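Local coordinates for 3-keto-5-aminohexanoate cleavage protein (Archaeoglobus fulgidus, PDB 3LOT) that probably cleaves beta-keto acids such as 3-keto-5-aminohexanoate with the help of a bound zinc ion, at residues Q78-I83 and T296-R301; F121-L126 and P139-M144; N183-F188 and R225-E230; F201-L206 and W234-A239. One frame throughout, in Å; residues are numbered along the deposited sequence. Where two conformers were deposited one is given.

In the fold
All four contacts belong to one TIM-barrel domain of the beta-keto acid cleavage enzyme family, whose zinc ion is held by His50, His52 and Glu262. Interaction 4 pairs two neighbouring barrel strands and brings the side chain of Ile202 to about 7 Å from the zinc. Interaction 1 sits at the start of strand 82-85, across the centre of the chain from interaction 4, their centres 23 Å apart. Interaction 2 touches interaction 4 directly, Ala122 N lying 3.0 Å from Leu206 O in a probable hydrogen bond. Interaction 3 packs two helix ends of the outer layer, 18 Å from interaction 4 between centres.

Interaction 1: residues Q78-I83 and T296-R301; sequences QSDVVI and TPDEVR
Arg301 reaches from the helix at 297-304 to the backbone of Asp80 and grips one carbonyl oxygen with two nitrogens. NH1 and NH2 each donate to Asp80 O at 2.8 Å, and the oxygen lies almost in the guanidinium plane. NH1 arrives in the carbonyl plane, whereas NH2 comes from 37° above it; NH2 also makes a weak, longer bond to Val81 O. Arginine suits the place because its chain, extended from CG to NE, carries several N-H groups to the turn.

Charge adds to this grip. Within the helix, Arg301 NH1 forms a salt bridge with Asp298 OD1 at 3.0 Å, and the guanidinium has a second acidic partner, Glu110, at NH2. An alanine in place of Arg301 would probably leave Asp80 O without these two donors and Asp298 without its charged mate. The carboxylates of Asp80 and Asp298 stand only 4.2 Å apart, OD2 to OD2, but a water donates to both oxygens and is likely to ease their repulsion. A second water joins Asp80 OD2 to Asp298 N.

In the TIM barrel this contact sets the first turn of helix 297-304, begun by a Thr296-Glu299 capping box, against the entry to strand 82-85. An ST turn, Val81 N to Ser79 OG, shapes that entry.

Apolar contacts fill the remainder. Val82 CG2, anti to the carbonyl carbon, lies 3.6 Å above the centre of the Arg301 guanidinium and meets Val300 CG1 at 3.7 Å. The compact ring of Pro297, a residue well fitted to a helix's first turn, brings CG to 3.7 Å from Val81 CA.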
loop_
_atom_site.group_PDB
_atom_site.type_symbol
_atom_site.label_atom_id
_atom_site.label_comp_id
_atom_site.label_asym_id
_atom_site.label_seq_id
_atom_site.Cartn_x
_atom_site.Cartn_y
_atom_site.Cartn_z
ATOM N N GLN D 78 23.432 -33.144 20.965
ATOM C CA GLN D 78 23.850 -33.406 19.596
ATOM C C GLN D 78 24.161 -32.149 18.778
ATOM O O GLN D 78 24.889 -32.227 17.783
ATOM C CB GLN D 78 22.769 -34.191 18.863
ATOM C CG GLN D 78 22.488 -35.542 19.487
ATOM C CD GLN D 78 21.557 -36.320 18.630
ATOM O OE1 GLN D 78 21.770 -36.422 17.447
ATOM N NE2 GLN D 78 20.498 -36.852 19.214
ATOM N N SER D 79 23.634 -30.992 19.167
ATOM C CA SER D 79 23.714 -29.840 18.277
ATOM C C SER D 79 23.830 -28.529 19.021
ATOM O O SER D 79 23.314 -28.409 20.134
ATOM C CB SER D 79 22.466 -29.833 17.377
ATOM O OG SER D 79 22.441 -28.663 16.578
ATOM N N ASP D 80 24.509 -27.552 18.410
ATOM C CA ASP D 80 24.566 -26.183 18.944
ATOM C C ASP D 80 23.421 -25.281 18.441
ATOM O O ASP D 80 23.394 -24.088 18.708
ATOM C CB ASP D 80 25.950 -25.525 18.728
ATOM C CG ASP D 80 26.274 -25.227 17.283
ATOM O OD1 ASP D 80 25.583 -25.741 16.393
ATOM O OD2 ASP D 80 27.262 -24.471 17.027
ATOM N N VAL D 81 22.493 -25.867 17.706
ATOM C CA VAL D 81 21.320 -25.148 17.238
ATOM C C VAL D 81 20.655 -24.342 18.341
ATOM O O VAL D 81 20.616 -24.775 19.508
ATOM C CB VAL D 81 20.277 -26.128 16.625
ATOM C CG1 VAL D 81 19.621 -26.988 17.711
ATOM C CG2 VAL D 81 19.238 -25.360 15.786
ATOM N N VAL D 82 20.141 -23.159 17.983
ATOM C CA VAL D 82 19.352 -22.366 18.921
ATOM C C VAL D 82 17.967 -23.041 19.101
ATOM O O VAL D 82 17.261 -23.337 18.132
ATOM C CB VAL D 82 19.223 -20.871 18.481
ATOM C CG1 VAL D 82 18.372 -20.065 19.468
ATOM C CG2 VAL D 82 20.635 -20.209 18.358
ATOM N N ILE D 83 17.635 -23.345 20.350
ATOM C CA ILE D 83 16.409 -24.066 20.683
ATOM C C ILE D 83 15.373 -23.067 21.183
ATOM O O ILE D 83 15.483 -22.494 22.302
ATOM C CB ILE D 83 16.660 -25.164 21.753
ATOM C CG1 ILE D 83 17.754 -26.160 21.272
ATOM C CG2 ILE D 83 15.308 -25.810 22.099
ATOM C CD1 ILE D 83 18.372 -27.055 22.366
ATOM N N THR D 296 24.517 -19.648 10.678
ATOM C CA THR D 296 24.888 -20.687 11.633
ATOM C C THR D 296 24.228 -20.433 13.004
ATOM O O THR D 296 23.750 -19.337 13.264
ATOM C CB THR D 296 26.402 -20.713 11.852
ATOM O OG1 THR D 296 26.800 -19.515 12.488
ATOM C CG2 THR D 296 27.200 -20.890 10.549
ATOM N N PRO D 297 24.182 -21.455 13.889
ATOM C CA PRO D 297 23.570 -21.159 15.183
ATOM C C PRO D 297 24.269 -20.020 15.920
ATOM O O PRO D 297 23.596 -19.132 16.481
ATOM C CB PRO D 297 23.670 -22.497 15.909
ATOM C CG PRO D 297 23.467 -23.481 14.758
ATOM C CD PRO D 297 24.314 -22.913 13.681
ATOM N N ASP D 298 25.594 -19.975 15.870
ATOM C CA ASP D 298 26.277 -18.903 16.599
ATOM C C ASP D 298 26.018 -17.514 15.989
ATOM O O ASP D 298 25.939 -16.505 16.716
ATOM C CB ASP D 298 27.754 -19.194 16.770
ATOM C CG ASP D 298 28.015 -20.228 17.891
ATOM O OD1 ASP D 298 27.121 -20.477 18.798
ATOM O OD2 ASP D 298 29.133 -20.812 17.851
ATOM N N GLU D 299 25.832 -17.480 14.668
ATOM C CA GLU D 299 25.418 -16.267 13.964
ATOM C C GLU D 299 24.018 -15.819 14.394
ATOM O O GLU D 299 23.782 -14.648 14.630
ATOM C CB GLU D 299 25.495 -16.498 12.444
ATOM C CG GLU D 299 26.926 -16.487 11.968
ATOM C CD GLU D 299 27.134 -16.916 10.513
ATOM O OE1 GLU D 299 26.255 -17.543 9.903
ATOM O OE2 GLU D 299 28.222 -16.627 9.961
ATOM N N VAL D 300 23.105 -16.777 14.546
ATOM C CA VAL D 300 21.795 -16.492 15.052
ATOM C C VAL D 300 21.918 -15.819 16.443
ATOM O O VAL D 300 21.280 -14.785 16.743
ATOM C CB VAL D 300 20.915 -17.776 15.132
ATOM C CG1 VAL D 300 19.659 -17.497 16.033
ATOM C CG2 VAL D 300 20.510 -18.260 13.686
ATOM N N ARG D 301 22.735 -16.406 17.308
ATOM C CA ARG D 301 22.935 -15.847 18.634
ATOM C C ARG D 301 23.444 -14.388 18.577
ATOM O O ARG D 301 22.998 -13.537 19.361
ATOM C CB ARG D 301 23.897 -16.739 19.429
ATOM C CG ARG D 301 23.266 -18.048 19.856
ATOM C CD ARG D 301 24.210 -18.944 20.716
ATOM N NE ARG D 301 23.428 -20.134 21.036
ATOM C CZ ARG D 301 23.436 -21.266 20.345
ATOM N NH1 ARG D 301 24.303 -21.481 19.375
ATOM N NH2 ARG D 301 22.630 -22.240 20.710
HETATM O O HOH W 1 27.196 -22.215 14.984
HETATM O O HOH W 2 28.597 -23.292 18.953
#

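Interaction 2: residues F121-L126 and P139-M144; sequences FAIHPL and PEYLEM
The side chains of Ile123 and Leu142 cross at about a right angle, joining the loop after strand 119-120 to helix 137-144. Both elements belong to an excursion from the TIM barrel, inserted between its strands 111-115 and 170-175. The closest approach of the two side chains is between Ile123 CD1 and Leu142 CD2, at 3.5 Å. Ile123 CG1 takes the position between the backbone N and the carbonyl carbon (chi1 61°), a torsion that puts it against Leu142 CD2, 3.7 Å away. A branched leucine suits this place, because its two methyls serve different neighbours: CD2 goes to Ile123, while CD1 lies 4.2 Å from Leu126 CB.

Tyr141 comes to the same isoleucine methyl from another direction. Its ring is oblique to Ile123 CD1, which is 3.7 Å from Tyr141 CE2 and 3.9 Å from Tyr141 OH. Tyrosine thus offers carbon for packing and a hydroxyl for polar partners: OH is hydrogen-bonded to Thr92, and the side chain lies about 10 Å from the zinc ion, so the contact stands back from the metal.

At His124 the partner is backbone. Leu142 O is hydrogen-bonded by Thr145, whose hydroxyl also binds Ile123 N, tying loop and helix together through one side chain. The imidazole of His124 is turned from the helix, with Pro125 CD 3.4 Å above one face, and packs on Phe154 of a second subunit. Nearest to the helix backbone is His124 CA, 3.4 Å from Leu142 O.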
loop_
_atom_site.group_PDB
_atom_site.type_symbol
_atom_site.label_atom_id
_atom_site.label_comp_id
_atom_site.label_asym_id
_atom_site.label_seq_id
_atom_site.Cartn_x
_atom_site.Cartn_y
_atom_site.Cartn_z
ATOM N N PHE D 121 -8.593 -18.929 16.634
ATOM C CA PHE D 121 -7.540 -19.707 16.035
ATOM C C PHE D 121 -8.157 -21.055 15.756
ATOM O O PHE D 121 -8.153 -21.902 16.606
ATOM C CB PHE D 121 -6.346 -19.807 16.984
ATOM C CG PHE D 121 -5.093 -20.305 16.319
ATOM C CD1 PHE D 121 -5.110 -21.445 15.506
ATOM C CD2 PHE D 121 -3.886 -19.659 16.524
ATOM C CE1 PHE D 121 -3.930 -21.908 14.917
ATOM C CE2 PHE D 121 -2.725 -20.121 15.925
ATOM C CZ PHE D 121 -2.749 -21.232 15.137
ATOM N N ALA D 122 -8.752 -21.186 14.557
ATOM C CA ALA D 122 -9.683 -22.250 14.223
ATOM C C ALA D 122 -9.167 -23.139 13.102
ATOM O O ALA D 122 -8.750 -22.648 12.054
ATOM C CB ALA D 122 -11.079 -21.624 13.843
ATOM N N ILE D 123 -9.151 -24.450 13.372
ATOM C CA ILE D 123 -8.815 -25.500 12.399
ATOM C C ILE D 123 -9.895 -26.542 12.199
ATOM O O ILE D 123 -9.674 -27.563 11.571
ATOM C CB ILE D 123 -7.496 -26.180 12.774
ATOM C CG1 ILE D 123 -7.561 -26.867 14.174
ATOM C CG2 ILE D 123 -6.389 -25.130 12.675
ATOM C CD1 ILE D 123 -6.172 -27.324 14.673
ATOM N N HIS D 124 -11.094 -26.274 12.699
ATOM C CA HIS D 124 -12.226 -27.141 12.445
ATOM C C HIS D 124 -12.491 -27.442 10.968
ATOM O O HIS D 124 -12.994 -28.521 10.694
ATOM C CB HIS D 124 -13.511 -26.668 13.146
ATOM C CG HIS D 124 -14.023 -25.339 12.675
ATOM N ND1 HIS D 124 -13.464 -24.144 13.074
ATOM C CD2 HIS D 124 -15.043 -25.019 11.845
ATOM C CE1 HIS D 124 -14.106 -23.149 12.495
ATOM N NE2 HIS D 124 -15.078 -23.646 11.756
ATOM N N PRO D 125 -12.142 -26.540 10.018
ATOM C CA PRO D 125 -12.336 -26.906 8.599
ATOM C C PRO D 125 -11.534 -28.146 8.090
ATOM O O PRO D 125 -11.925 -28.787 7.098
ATOM C CB PRO D 125 -11.889 -25.638 7.871
ATOM C CG PRO D 125 -12.201 -24.543 8.850
ATOM C CD PRO D 125 -11.757 -25.116 10.134
ATOM N N LEU D 126 -10.430 -28.472 8.756
ATOM C CA LEU D 126 -9.660 -29.695 8.459
ATOM C C LEU D 126 -10.455 -30.979 8.565
ATOM O O LEU D 126 -10.053 -31.992 7.965
ATOM C CB LEU D 126 -8.429 -29.806 9.354
ATOM C CG LEU D 126 -7.418 -28.699 9.112
ATOM C CD1 LEU D 126 -6.259 -28.741 10.121
ATOM C CD2 LEU D 126 -6.958 -28.805 7.666
ATOM N N PRO D 139 -10.142 -35.709 16.035
ATOM C CA PRO D 139 -11.252 -34.905 15.530
ATOM C C PRO D 139 -11.903 -34.071 16.645
ATOM O O PRO D 139 -12.422 -32.976 16.405
ATOM C CB PRO D 139 -12.219 -35.945 14.976
ATOM C CG PRO D 139 -11.906 -37.204 15.706
ATOM C CD PRO D 139 -10.420 -37.151 15.914
ATOM N N GLU D 140 -11.879 -34.568 17.858
ATOM C CA GLU D 140 -12.335 -33.781 18.992
ATOM C C GLU D 140 -11.552 -32.453 19.148
ATOM O O GLU D 140 -12.148 -31.366 19.300
ATOM C CB GLU D 140 -12.218 -34.603 20.248
ATOM C CG GLU D 140 -12.587 -33.793 21.476
ATOM C CD GLU D 140 -13.058 -34.653 22.644
ATOM O OE1 GLU D 140 -12.799 -35.882 22.612
ATOM O OE2 GLU D 140 -13.692 -34.086 23.584
ATOM N N TYR D 141 -10.234 -32.542 19.088
ATOM C CA TYR D 141 -9.375 -31.371 19.134
ATOM C C TYR D 141 -9.698 -30.359 18.033
ATOM O O TYR D 141 -9.843 -29.149 18.276
ATOM C CB TYR D 141 -7.914 -31.811 19.030
ATOM C CG TYR D 141 -6.948 -30.694 18.801
ATOM C CD1 TYR D 141 -6.787 -29.675 19.742
ATOM C CD2 TYR D 141 -6.192 -30.650 17.647
ATOM C CE1 TYR D 141 -5.878 -28.634 19.527
ATOM C CE2 TYR D 141 -5.294 -29.626 17.417
ATOM C CZ TYR D 141 -5.139 -28.620 18.352
ATOM O OH TYR D 141 -4.236 -27.608 18.094
ATOM N N LEU D 142 -9.822 -30.849 16.814
ATOM C CA LEU D 142 -10.056 -29.970 15.691
ATOM C C LEU D 142 -11.431 -29.246 15.848
ATOM O O LEU D 142 -11.523 -28.031 15.655
ATOM C CB LEU D 142 -9.988 -30.770 14.379
ATOM C CG LEU D 142 -8.674 -31.494 14.024
ATOM C CD1 LEU D 142 -8.904 -32.263 12.721
ATOM C CD2 LEU D 142 -7.486 -30.513 13.898
ATOM N N GLU D 143 -12.468 -29.999 16.205
ATOM C CA GLU D 143 -13.794 -29.426 16.468
ATOM C C GLU D 143 -13.802 -28.377 17.563
ATOM O O GLU D 143 -14.464 -27.338 17.432
ATOM C CB GLU D 143 -14.784 -30.514 16.856
ATOM C CG GLU D 143 -16.191 -30.002 17.183
ATOM C CD GLU D 143 -16.809 -29.089 16.097
ATOM O OE1 GLU D 143 -16.516 -29.250 14.878
ATOM O OE2 GLU D 143 -17.573 -28.168 16.493
HETATM N N MSE D 144 -13.091 -28.662 18.655
HETATM C CA MSE D 144 -13.072 -27.744 19.767
HETATM C C MSE D 144 -12.442 -26.418 19.479
HETATM O O MSE D 144 -12.845 -25.424 20.090
HETATM C CB MSE D 144 -12.478 -28.402 21.003
HETATM C CG MSE D 144 -13.537 -29.315 21.583
HETATM SE SE MSE D 144 -12.912 -30.382 23.034
HETATM C CE MSE D 144 -14.441 -31.647 23.348
#

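Interaction 3: residues N183-F188 and R225-E230; sequences NTAFMF and RLIGRE
Ala185 and Leu226 meet at their beta carbons, CB to CB 3.7 Å, where helix 178-189 comes close to the end of helix 213-226. The small methyl of alanine suits this narrow approach. It also has Leu226 CD1 at 4.1 Å, while Ile227 CG1 lies beside its alpha carbon.

Ile227 takes the larger part in the contact by virtue of its conformation. CG1 stands anti to the carbonyl carbon, beside the backbone N (chi1 -68°), and the chain then runs on nearly extended to CD1 (chi2 159°). That methyl reaches Thr184 CG2 at 3.9 Å, the two side chains crossing at a slant. Thr184 CG2 stands anti to its own backbone N. This divides its branches usefully: the methyl faces Ile227, and the hydroxyl bonds to Gln180 O one turn back along the helix. A threonine can therefore sit in this buried place with its polar atom satisfied.

Phe188, one turn further on from Thr184, has CG anti to the backbone N. Its ring presents an edge to Ile227 O, with CE2 3.8 Å away and near CG2 of the same residue at 4.3 Å. No hydrogen bond joins the two segments.

Beyond Ile227 the chain leaves helical angles at Gly228, whose positive phi of 101° would jam a beta carbon against the preceding carbonyl oxygen. Beneath the contact, Thr184 and Ile227 both rest on Leu199 of strand 197-203, an arrangement characteristic of neighbouring helices packed round the outside of a TIM barrel.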
loop_
_atom_site.group_PDB
_atom_site.type_symbol
_atom_site.label_atom_id
_atom_site.label_comp_id
_atom_site.label_asym_id
_atom_site.label_seq_id
_atom_site.Cartn_x
_atom_site.Cartn_y
_atom_site.Cartn_z
ATOM N N ASN D 183 -0.410 -3.881 19.063
ATOM C CA ASN D 183 -0.220 -4.340 20.444
ATOM C C ASN D 183 1.290 -4.347 20.806
ATOM O O ASN D 183 1.684 -3.900 21.906
ATOM C CB ASN D 183 -0.810 -5.730 20.706
ATOM C CG ASN D 183 -2.348 -5.806 20.566
ATOM O OD1 ASN D 183 -3.041 -4.788 20.382
ATOM N ND2 ASN D 183 -2.884 -7.059 20.616
ATOM N N THR D 184 2.113 -4.870 19.880
ATOM C CA THR D 184 3.560 -4.918 20.073
ATOM C C THR D 184 4.192 -3.532 20.306
ATOM O O THR D 184 4.996 -3.355 21.253
ATOM C CB THR D 184 4.224 -5.676 18.929
ATOM O OG1 THR D 184 3.672 -7.006 18.885
ATOM C CG2 THR D 184 5.754 -5.683 19.085
ATOM N N ALA D 185 3.799 -2.557 19.479
ATOM C CA ALA D 185 4.252 -1.172 19.628
ATOM C C ALA D 185 3.907 -0.620 20.993
ATOM O O ALA D 185 4.731 -0.002 21.649
ATOM C CB ALA D 185 3.657 -0.272 18.569
ATOM N N PHE D 186 2.681 -0.886 21.427
ATOM C CA PHE D 186 2.217 -0.389 22.705
ATOM C C PHE D 186 3.056 -0.943 23.850
ATOM O O PHE D 186 3.476 -0.182 24.708
ATOM C CB PHE D 186 0.737 -0.709 22.881
ATOM C CG PHE D 186 0.208 -0.445 24.266
ATOM C CD1 PHE D 186 -0.181 0.822 24.648
ATOM C CD2 PHE D 186 0.064 -1.473 25.165
ATOM C CE1 PHE D 186 -0.707 1.061 25.925
ATOM C CE2 PHE D 186 -0.461 -1.248 26.419
ATOM C CZ PHE D 186 -0.849 0.017 26.803
HETATM N N MSE D 187 3.274 -2.254 23.867
HETATM C CA MSE D 187 4.050 -2.900 24.934
HETATM C C MSE D 187 5.511 -2.466 24.925
HETATM O O MSE D 187 6.139 -2.331 25.986
HETATM C CB MSE D 187 3.981 -4.429 24.800
HETATM C CG MSE D 187 2.590 -5.079 25.051
HETATM SE SE MSE D 187 1.912 -4.708 26.822
HETATM C CE MSE D 187 3.135 -5.916 27.750
ATOM N N PHE D 188 6.032 -2.225 23.726
ATOM C CA PHE D 188 7.376 -1.642 23.551
ATOM C C PHE D 188 7.403 -0.249 24.123
ATOM O O PHE D 188 8.224 0.037 24.973
ATOM C CB PHE D 188 7.775 -1.696 22.063
ATOM C CG PHE D 188 9.007 -0.911 21.689
ATOM C CD1 PHE D 188 10.176 -1.010 22.402
ATOM C CD2 PHE D 188 9.006 -0.126 20.530
ATOM C CE1 PHE D 188 11.317 -0.303 22.015
ATOM C CE2 PHE D 188 10.146 0.584 20.147
ATOM C CZ PHE D 188 11.305 0.478 20.892
ATOM N N ARG D 225 6.708 1.497 10.733
ATOM C CA ARG D 225 6.176 2.800 11.039
ATOM C C ARG D 225 5.832 2.975 12.518
ATOM O O ARG D 225 5.890 4.079 13.021
ATOM C CB ARG D 225 4.934 3.054 10.206
ATOM C CG ARG D 225 4.427 4.458 10.274
ATOM C CD ARG D 225 3.188 4.590 9.395
ATOM N NE ARG D 225 2.159 3.609 9.744
ATOM C CZ ARG D 225 1.242 3.781 10.723
ATOM N NH1 ARG D 225 1.237 4.884 11.490
ATOM N NH2 ARG D 225 0.349 2.842 10.951
ATOM N N LEU D 226 5.401 1.910 13.186
ATOM C CA LEU D 226 5.105 1.973 14.654
ATOM C C LEU D 226 6.327 1.793 15.529
ATOM O O LEU D 226 6.414 2.424 16.568
ATOM C CB LEU D 226 4.060 0.949 15.053
ATOM C CG LEU D 226 2.736 1.047 14.309
ATOM C CD1 LEU D 226 1.768 -0.007 14.898
ATOM C CD2 LEU D 226 2.111 2.460 14.451
ATOM N N ILE D 227 7.255 0.937 15.110
ATOM C CA ILE D 227 8.353 0.441 15.968
ATOM C C ILE D 227 9.666 1.094 15.577
ATOM O O ILE D 227 10.393 1.577 16.439
ATOM C CB ILE D 227 8.421 -1.114 15.945
ATOM C CG1 ILE D 227 7.163 -1.675 16.652
ATOM C CG2 ILE D 227 9.739 -1.623 16.532
ATOM C CD1 ILE D 227 6.812 -3.118 16.300
ATOM N N GLY D 228 9.861 1.228 14.273
ATOM C CA GLY D 228 11.034 1.818 13.676
ATOM C C GLY D 228 11.941 0.715 13.191
ATOM O O GLY D 228 12.266 -0.205 13.952
ATOM N N ARG D 229 12.378 0.835 11.948
ATOM C CA ARG D 229 13.231 -0.166 11.313
ATOM C C ARG D 229 14.451 -0.540 12.162
ATOM O O ARG D 229 14.814 -1.715 12.267
ATOM C CB ARG D 229 13.739 0.374 9.989
ATOM C CG ARG D 229 12.689 0.573 8.904
ATOM C CD ARG D 229 13.310 1.358 7.735
ATOM N NE ARG D 229 12.572 1.234 6.458
ATOM C CZ ARG D 229 11.461 1.909 6.120
ATOM N NH1 ARG D 229 10.877 2.759 6.973
ATOM N NH2 ARG D 229 10.903 1.721 4.908
ATOM N N GLU D 230 15.068 0.464 12.783
ATOM C CA GLU D 230 16.311 0.255 13.521
ATOM C C GLU D 230 16.018 -0.507 14.836
ATOM O O GLU D 230 16.941 -1.019 15.445
ATOM C CB GLU D 230 17.058 1.599 13.739
#

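Interaction 4: residues F201-L206 and W234-A239; sequences FIHGIL and WSLVGA
Phe201 and Leu236 are paired in parallel register on neighbouring strands of the TIM barrel, those of the beta-alpha-beta unit that crosses over through helix 213-226. Four backbone bonds join them. Phe201 N donates to Ser235 O and Phe201 O accepts from Val237 N, both at 2.9 Å; His203 N donates to Val237 O, and His203 O accepts from Ala239 N at 3.0 Å. Phe201 O also receives a CA-H contact from Leu236. Buried polar side chains find partners: His203 ND1 bonds to Gly210 O, and Ser235 OG to Gln200.

Ile202 and Val237 lie side by side on one face, beta-branched residues that suit a strand, with the Ile202 side chain about 7 Å from the zinc. Gly204, at phi 109°, fits because a beta carbon there would crowd Ala239 CB and the carbonyl oxygen of His203. The Phe201 ring and the six-membered ring of Trp234 are slid apart and barely overlap, their planes at 30°. Phe201 CE2 lies 3.2 Å above the indole plane, toward its rim. An alanine in place of Trp234 would probably open a gap beside the phenylalanine ring and set it freer to turn. Phe201 CD2 is 3.4 Å from Trp234 CE3.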
loop_
_atom_site.group_PDB
_atom_site.type_symbol
_atom_site.label_atom_id
_atom_site.label_comp_id
_atom_site.label_asym_id
_atom_site.label_seq_id
_atom_site.Cartn_x
_atom_site.Cartn_y
_atom_site.Cartn_z
ATOM N N PHE D 201 5.965 -12.781 11.743
ATOM C CA PHE D 201 4.704 -12.496 11.112
ATOM C C PHE D 201 4.152 -13.842 10.654
ATOM O O PHE D 201 4.871 -14.571 9.964
ATOM C CB PHE D 201 4.924 -11.596 9.915
ATOM C CG PHE D 201 5.574 -10.261 10.233
ATOM C CD1 PHE D 201 5.304 -9.582 11.391
ATOM C CD2 PHE D 201 6.394 -9.648 9.290
ATOM C CE1 PHE D 201 5.860 -8.327 11.614
ATOM C CE2 PHE D 201 6.954 -8.400 9.538
ATOM C CZ PHE D 201 6.694 -7.758 10.701
ATOM N N ILE D 202 2.940 -14.201 11.090
ATOM C CA ILE D 202 2.341 -15.515 10.792
ATOM C C ILE D 202 1.094 -15.338 9.923
ATOM O O ILE D 202 0.110 -14.688 10.317
ATOM C CB ILE D 202 2.014 -16.299 12.052
ATOM C CG1 ILE D 202 3.293 -16.386 12.955
ATOM C CG2 ILE D 202 1.504 -17.715 11.700
ATOM C CD1 ILE D 202 3.242 -17.442 14.083
ATOM N N HIS D 203 1.142 -15.921 8.743
ATOM C CA HIS D 203 0.127 -15.681 7.707
ATOM C C HIS D 203 -0.635 -16.943 7.407
ATOM O O HIS D 203 -0.032 -17.988 7.154
ATOM C CB HIS D 203 0.823 -15.128 6.439
ATOM C CG HIS D 203 1.297 -13.705 6.595
ATOM N ND1 HIS D 203 0.584 -12.621 6.118
ATOM C CD2 HIS D 203 2.390 -13.191 7.209
ATOM C CE1 HIS D 203 1.228 -11.507 6.413
ATOM N NE2 HIS D 203 2.319 -11.822 7.096
ATOM N N GLY D 204 -1.954 -16.835 7.411
ATOM C CA GLY D 204 -2.832 -17.871 6.919
ATOM C C GLY D 204 -3.630 -18.606 7.983
ATOM O O GLY D 204 -4.205 -19.630 7.696
ATOM N N ILE D 205 -3.640 -18.144 9.219
ATOM C CA ILE D 205 -4.463 -18.758 10.249
ATOM C C ILE D 205 -5.904 -18.243 10.117
ATOM O O ILE D 205 -6.137 -17.049 9.854
ATOM C CB ILE D 205 -3.929 -18.500 11.684
ATOM C CG1 ILE D 205 -2.521 -19.072 11.847
ATOM C CG2 ILE D 205 -4.879 -19.092 12.740
ATOM C CD1 ILE D 205 -2.368 -20.513 11.539
ATOM N N LEU D 206 -6.868 -19.160 10.284
ATOM C CA LEU D 206 -8.274 -18.776 10.311
ATOM C C LEU D 206 -8.451 -18.119 11.678
ATOM O O LEU D 206 -8.419 -18.805 12.708
ATOM C CB LEU D 206 -9.197 -19.982 10.086
ATOM C CG LEU D 206 -10.736 -19.759 10.203
ATOM C CD1 LEU D 206 -11.206 -18.628 9.313
ATOM C CD2 LEU D 206 -11.566 -20.993 9.963
ATOM N N TRP D 234 12.820 -9.337 11.919
ATOM C CA TRP D 234 11.601 -10.116 11.683
ATOM C C TRP D 234 11.822 -11.369 10.854
ATOM O O TRP D 234 12.738 -11.457 10.039
ATOM C CB TRP D 234 10.516 -9.256 11.030
ATOM C CG TRP D 234 10.878 -8.733 9.662
ATOM C CD1 TRP D 234 11.704 -7.688 9.372
ATOM C CD2 TRP D 234 10.393 -9.222 8.409
ATOM N NE1 TRP D 234 11.791 -7.517 8.002
ATOM C CE2 TRP D 234 10.973 -8.431 7.394
ATOM C CE3 TRP D 234 9.535 -10.243 8.052
ATOM C CZ2 TRP D 234 10.743 -8.667 6.040
ATOM C CZ3 TRP D 234 9.244 -10.427 6.723
ATOM C CH2 TRP D 234 9.876 -9.645 5.723
ATOM N N SER D 235 10.951 -12.330 11.112
ATOM C CA SER D 235 10.839 -13.571 10.374
ATOM C C SER D 235 9.398 -13.695 9.948
ATOM O O SER D 235 8.504 -12.975 10.425
ATOM C CB SER D 235 11.229 -14.745 11.298
ATOM O OG SER D 235 11.208 -16.010 10.630
ATOM N N LEU D 236 9.138 -14.637 9.077
ATOM C CA LEU D 236 7.793 -14.887 8.569
ATOM C C LEU D 236 7.505 -16.380 8.413
ATOM O O LEU D 236 8.439 -17.169 8.144
ATOM C CB LEU D 236 7.623 -14.193 7.239
ATOM C CG LEU D 236 6.336 -14.414 6.424
ATOM C CD1 LEU D 236 5.992 -13.160 5.607
ATOM C CD2 LEU D 236 6.449 -15.668 5.563
ATOM N N VAL D 237 6.234 -16.727 8.637
ATOM C CA VAL D 237 5.618 -18.036 8.413
ATOM C C VAL D 237 4.484 -17.887 7.401
ATOM O O VAL D 237 3.546 -17.099 7.608
ATOM C CB VAL D 237 4.950 -18.579 9.681
ATOM C CG1 VAL D 237 4.232 -19.927 9.380
ATOM C CG2 VAL D 237 5.983 -18.734 10.812
ATOM N N GLY D 238 4.568 -18.624 6.304
ATOM C CA GLY D 238 3.421 -18.878 5.444
ATOM C C GLY D 238 2.822 -20.258 5.727
ATOM O O GLY D 238 3.525 -21.240 5.673
ATOM N N ALA D 239 1.536 -20.325 6.064
ATOM C CA ALA D 239 0.874 -21.602 6.365
ATOM C C ALA D 239 0.700 -22.414 5.095
ATOM O O ALA D 239 0.437 -21.873 4.020
ATOM C CB ALA D 239 -0.509 -21.356 7.033
#